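PDB 3BJ6: transcriptional regulator, MarR family from Silicibacter pomeroyi DSS-3, which probably binds DNA as a dimeric transcription factor, through the winged helix-turn-helix domain of the MarR family. Local coordinates for residues A[120-123]-A[124-128]; A[90-93]-A[94-97]. All blocks are in the same frame, centred on the assembly; numbering follows the deposited sequence. Where two conformers were deposited one is given.

Contact 1 (A[120-123]-A[124-128])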
# COMPACT_ATOMS: atom_id res chain seq x y z
N ALA A 120 -18.19 -2.29 -9.10
CA ALA A 120 -18.96 -1.97 -10.32
C ALA A 120 -19.50 -0.55 -10.31
O ALA A 120 -19.48 0.13 -11.32
CB ALA A 120 -20.12 -3.00 -10.52
N LEU A 121 -19.96 -0.10 -9.15
CA LEU A 121 -20.38 1.28 -8.97
C LEU A 121 -19.26 2.25 -9.29
O LEU A 121 -19.44 3.28 -9.97
CB LEU A 121 -20.78 1.41 -7.51
CG LEU A 121 -21.73 2.43 -6.97
CD1 LEU A 121 -22.50 1.74 -5.79
CD2 LEU A 121 -20.99 3.69 -6.50
N PHE A 122 -18.08 1.95 -8.77
CA PHE A 122 -16.92 2.77 -9.05
C PHE A 122 -16.63 2.76 -10.55
O PHE A 122 -16.39 3.81 -11.14
CB PHE A 122 -15.68 2.32 -8.25
CG PHE A 122 -14.40 3.02 -8.69
CD1 PHE A 122 -14.05 4.27 -8.14
CD2 PHE A 122 -13.56 2.48 -9.67
CE1 PHE A 122 -12.90 4.94 -8.53
CE2 PHE A 122 -12.39 3.16 -10.10
CZ PHE A 122 -12.08 4.40 -9.53
N SER A 123 -16.62 1.57 -11.14
CA SER A 123 -16.20 1.40 -12.55
C SER A 123 -17.11 2.14 -13.53
O SER A 123 -16.66 2.55 -14.60
CB SER A 123 -16.18 -0.09 -12.90
OG SER A 123 -15.22 -0.74 -12.08
N GLU A 124 -18.37 2.35 -13.15
CA GLU A 124 -19.34 3.13 -13.94
C GLU A 124 -18.89 4.53 -14.27
O GLU A 124 -19.38 5.12 -15.25
CB GLU A 124 -20.68 3.20 -13.19
CG GLU A 124 -21.37 1.89 -13.27
CD GLU A 124 -22.61 1.77 -12.41
OE1 GLU A 124 -23.04 2.75 -11.73
OE2 GLU A 124 -23.14 0.66 -12.45
N GLY A 125 -17.97 5.05 -13.46
CA GLY A 125 -17.41 6.39 -13.63
C GLY A 125 -16.30 6.47 -14.67
O GLY A 125 -15.82 7.54 -14.94
N PHE A 126 -15.89 5.33 -15.25
CA PHE A 126 -14.73 5.28 -16.16
C PHE A 126 -15.03 4.40 -17.35
O PHE A 126 -15.94 3.57 -17.26
CB PHE A 126 -13.48 4.71 -15.41
CG PHE A 126 -13.05 5.56 -14.26
CD1 PHE A 126 -12.16 6.60 -14.46
CD2 PHE A 126 -13.64 5.41 -13.02
CE1 PHE A 126 -11.78 7.45 -13.38
CE2 PHE A 126 -13.30 6.24 -11.96
CZ PHE A 126 -12.36 7.27 -12.15
N SER A 127 -14.30 4.59 -18.47
CA SER A 127 -14.42 3.70 -19.62
C SER A 127 -13.64 2.43 -19.26
O SER A 127 -12.76 2.46 -18.41
CB SER A 127 -13.80 4.33 -20.85
OG SER A 127 -12.40 4.52 -20.63
N SER A 128 -13.95 1.32 -19.94
CA SER A 128 -13.22 0.10 -19.71
C SER A 128 -11.75 0.28 -20.15
O SER A 128 -10.88 -0.38 -19.60
CB SER A 128 -13.85 -1.09 -20.46
OG SER A 128 -14.00 -0.83 -21.83
O HOH W 1 -22.01 4.59 -10.48
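Phe-122 and Phe-126 meet ring to ring where a helix gives way to a loop. Their planes lie 30° apart and are slid past one another with little overlap, the centroids 4.9 Å apart; the closest approach is from CZ of Phe-122 to CE2 of Phe-126, at 3.3 Å. With CG anti to the backbone N (chi1 171°), the ring of Phe-122 is brought alongside that of Phe-126. Replacing Phe-122 by an alanine would probably deprive the Phe-126 ring of its aromatic neighbour and open a gap against the second subunit, whose Phe-144 and Leu-141 also pack on Phe-122.

The backbone that brings the rings together is the end of helix 102-123, in the helical dimerisation region of the MarR fold. Glu-124 N bonds to Ala-120 O, four residues back, and a type I beta turn from Ser-123 to Phe-126 follows, closed by Phe-126 N to Ser-123 O at 3.0 Å. Gly-125 N bonds to Phe-122 O at 3.1 Å. A water bridges Leu-121 O and Glu-124 OE1, the latter at a rather short 2.5 Å. Farther out, Leu-131 of helix 128-151 packs against both rings.

Contact 2 (A[90-93]-A[94-97])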
# COMPACT_ATOMS: atom_id res chain seq x y z
N PRO A 90 -4.38 -37.75 7.23
CA PRO A 90 -3.78 -39.05 7.52
C PRO A 90 -2.41 -39.27 6.83
O PRO A 90 -1.73 -40.24 7.17
CB PRO A 90 -4.83 -40.04 7.01
CG PRO A 90 -5.50 -39.32 5.87
CD PRO A 90 -5.51 -37.85 6.28
N GLU A 91 -2.00 -38.41 5.91
CA GLU A 91 -0.67 -38.50 5.31
C GLU A 91 0.43 -37.89 6.19
O GLU A 91 1.51 -38.45 6.30
CB GLU A 91 -0.65 -37.87 3.91
CG GLU A 91 -1.72 -38.47 2.95
CD GLU A 91 -1.70 -37.86 1.55
OE1 GLU A 91 -1.56 -36.62 1.42
OE2 GLU A 91 -1.82 -38.64 0.57
N HIS A 92 0.14 -36.76 6.82
CA HIS A 92 1.09 -36.06 7.68
C HIS A 92 0.26 -35.40 8.79
O HIS A 92 -0.30 -34.32 8.59
CB HIS A 92 1.87 -34.99 6.89
CG HIS A 92 3.07 -34.45 7.62
ND1 HIS A 92 3.18 -33.13 8.00
CD2 HIS A 92 4.22 -35.05 8.02
CE1 HIS A 92 4.34 -32.94 8.60
NE2 HIS A 92 4.99 -34.09 8.63
N ALA A 93 0.13 -36.09 9.92
CA ALA A 93 -0.86 -35.73 10.94
C ALA A 93 -0.71 -34.29 11.45
O ALA A 93 -1.70 -33.62 11.75
CB ALA A 93 -0.82 -36.73 12.12
N ARG A 94 0.55 -33.86 11.55
CA ARG A 94 0.99 -32.53 11.95
C ARG A 94 0.48 -31.42 11.02
O ARG A 94 0.39 -30.25 11.42
CB ARG A 94 2.51 -32.56 11.82
CG ARG A 94 3.30 -31.65 12.68
CD ARG A 94 4.60 -32.39 13.18
NE ARG A 94 5.70 -32.49 12.20
CZ ARG A 94 6.19 -33.64 11.72
NH1 ARG A 94 5.69 -34.81 12.10
NH2 ARG A 94 7.20 -33.64 10.85
N SER A 95 0.22 -31.78 9.76
CA SER A 95 -0.18 -30.80 8.73
C SER A 95 -1.69 -30.62 8.72
O SER A 95 -2.39 -31.20 7.87
CB SER A 95 0.31 -31.24 7.34
OG SER A 95 1.72 -31.05 7.20
N HIS A 96 -2.17 -29.82 9.68
CA HIS A 96 -3.63 -29.65 9.87
C HIS A 96 -4.18 -28.98 8.63
O HIS A 96 -3.60 -28.02 8.12
CB HIS A 96 -3.95 -28.82 11.13
CG HIS A 96 -3.04 -29.10 12.30
ND1 HIS A 96 -2.81 -30.38 12.77
CD2 HIS A 96 -2.32 -28.27 13.09
CE1 HIS A 96 -1.97 -30.33 13.79
NE2 HIS A 96 -1.65 -29.06 14.00
N ARG A 97 -5.31 -29.48 8.16
CA ARG A 97 -5.94 -28.95 6.96
C ARG A 97 -7.32 -28.39 7.28
O ARG A 97 -8.10 -29.00 8.02
CB ARG A 97 -6.01 -30.04 5.89
CG ARG A 97 -4.63 -30.42 5.32
CD ARG A 97 -4.76 -31.12 3.97
NE ARG A 97 -3.44 -31.41 3.43
CZ ARG A 97 -2.74 -30.60 2.63
NH1 ARG A 97 -3.23 -29.41 2.22
NH2 ARG A 97 -1.54 -31.00 2.24
O HOH W 2 -3.29 -34.49 2.83
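The beta hairpin loop of the MarR winged helix, the wing, is shaped here by a type I beta turn from His-92 to Ser-95. Ser-95 N closes it on His-92 O at 2.8 Å. A second bond joins the side chains of the same two residues: His-92 ND1 and Ser-95 OG stand 2.7 Å apart, nearly straight at 161°, and either could be the donor. The hydroxyl lies at the edge of the imidazole, near its plane, which should restrict rotation of the ring.

At another point on that edge, NE2 of His-92 sits over one face of the Arg-94 guanidinium, 3.2 Å from NH2, with the two planes 67° apart. The angle is poor for a hydrogen bond, so this is packing of a ring edge on a flat cation. Arg-94 gets there by bending at chi2 and chi3 (77°), which folds its chain back beside the histidine. An inverse gamma turn centred on Ser-95 overlaps the end of the beta turn, and Arg-94 O lies over the centre of the His-96 ring, 3.3 Å above its plane.

Arg-97 begins strand 97-100, pairs through its backbone with Arg-87 of strand 84-87, and packs with Ser-95 on Thr-56 of strand 55-56.

Overall arrangement
Contacts 1 and 2 lie on opposite sides of the chain's centre, with their own centres 45 Å apart and their nearest atoms about 33 Å apart. Both are tight turns closed by local backbone bonds, but they serve different parts of the fold. Contact 2 shapes the loop between strands 84-87 and 97-100, the wing, which in MarR relatives approaches the DNA minor groove; neither of its segments touches the other subunit. Contact 1 links helices 102-123 and 128-151 and packs against the second subunit. Along the chain, strand 97-100 and then helix 102-123 lead from the wing to the dimer interface.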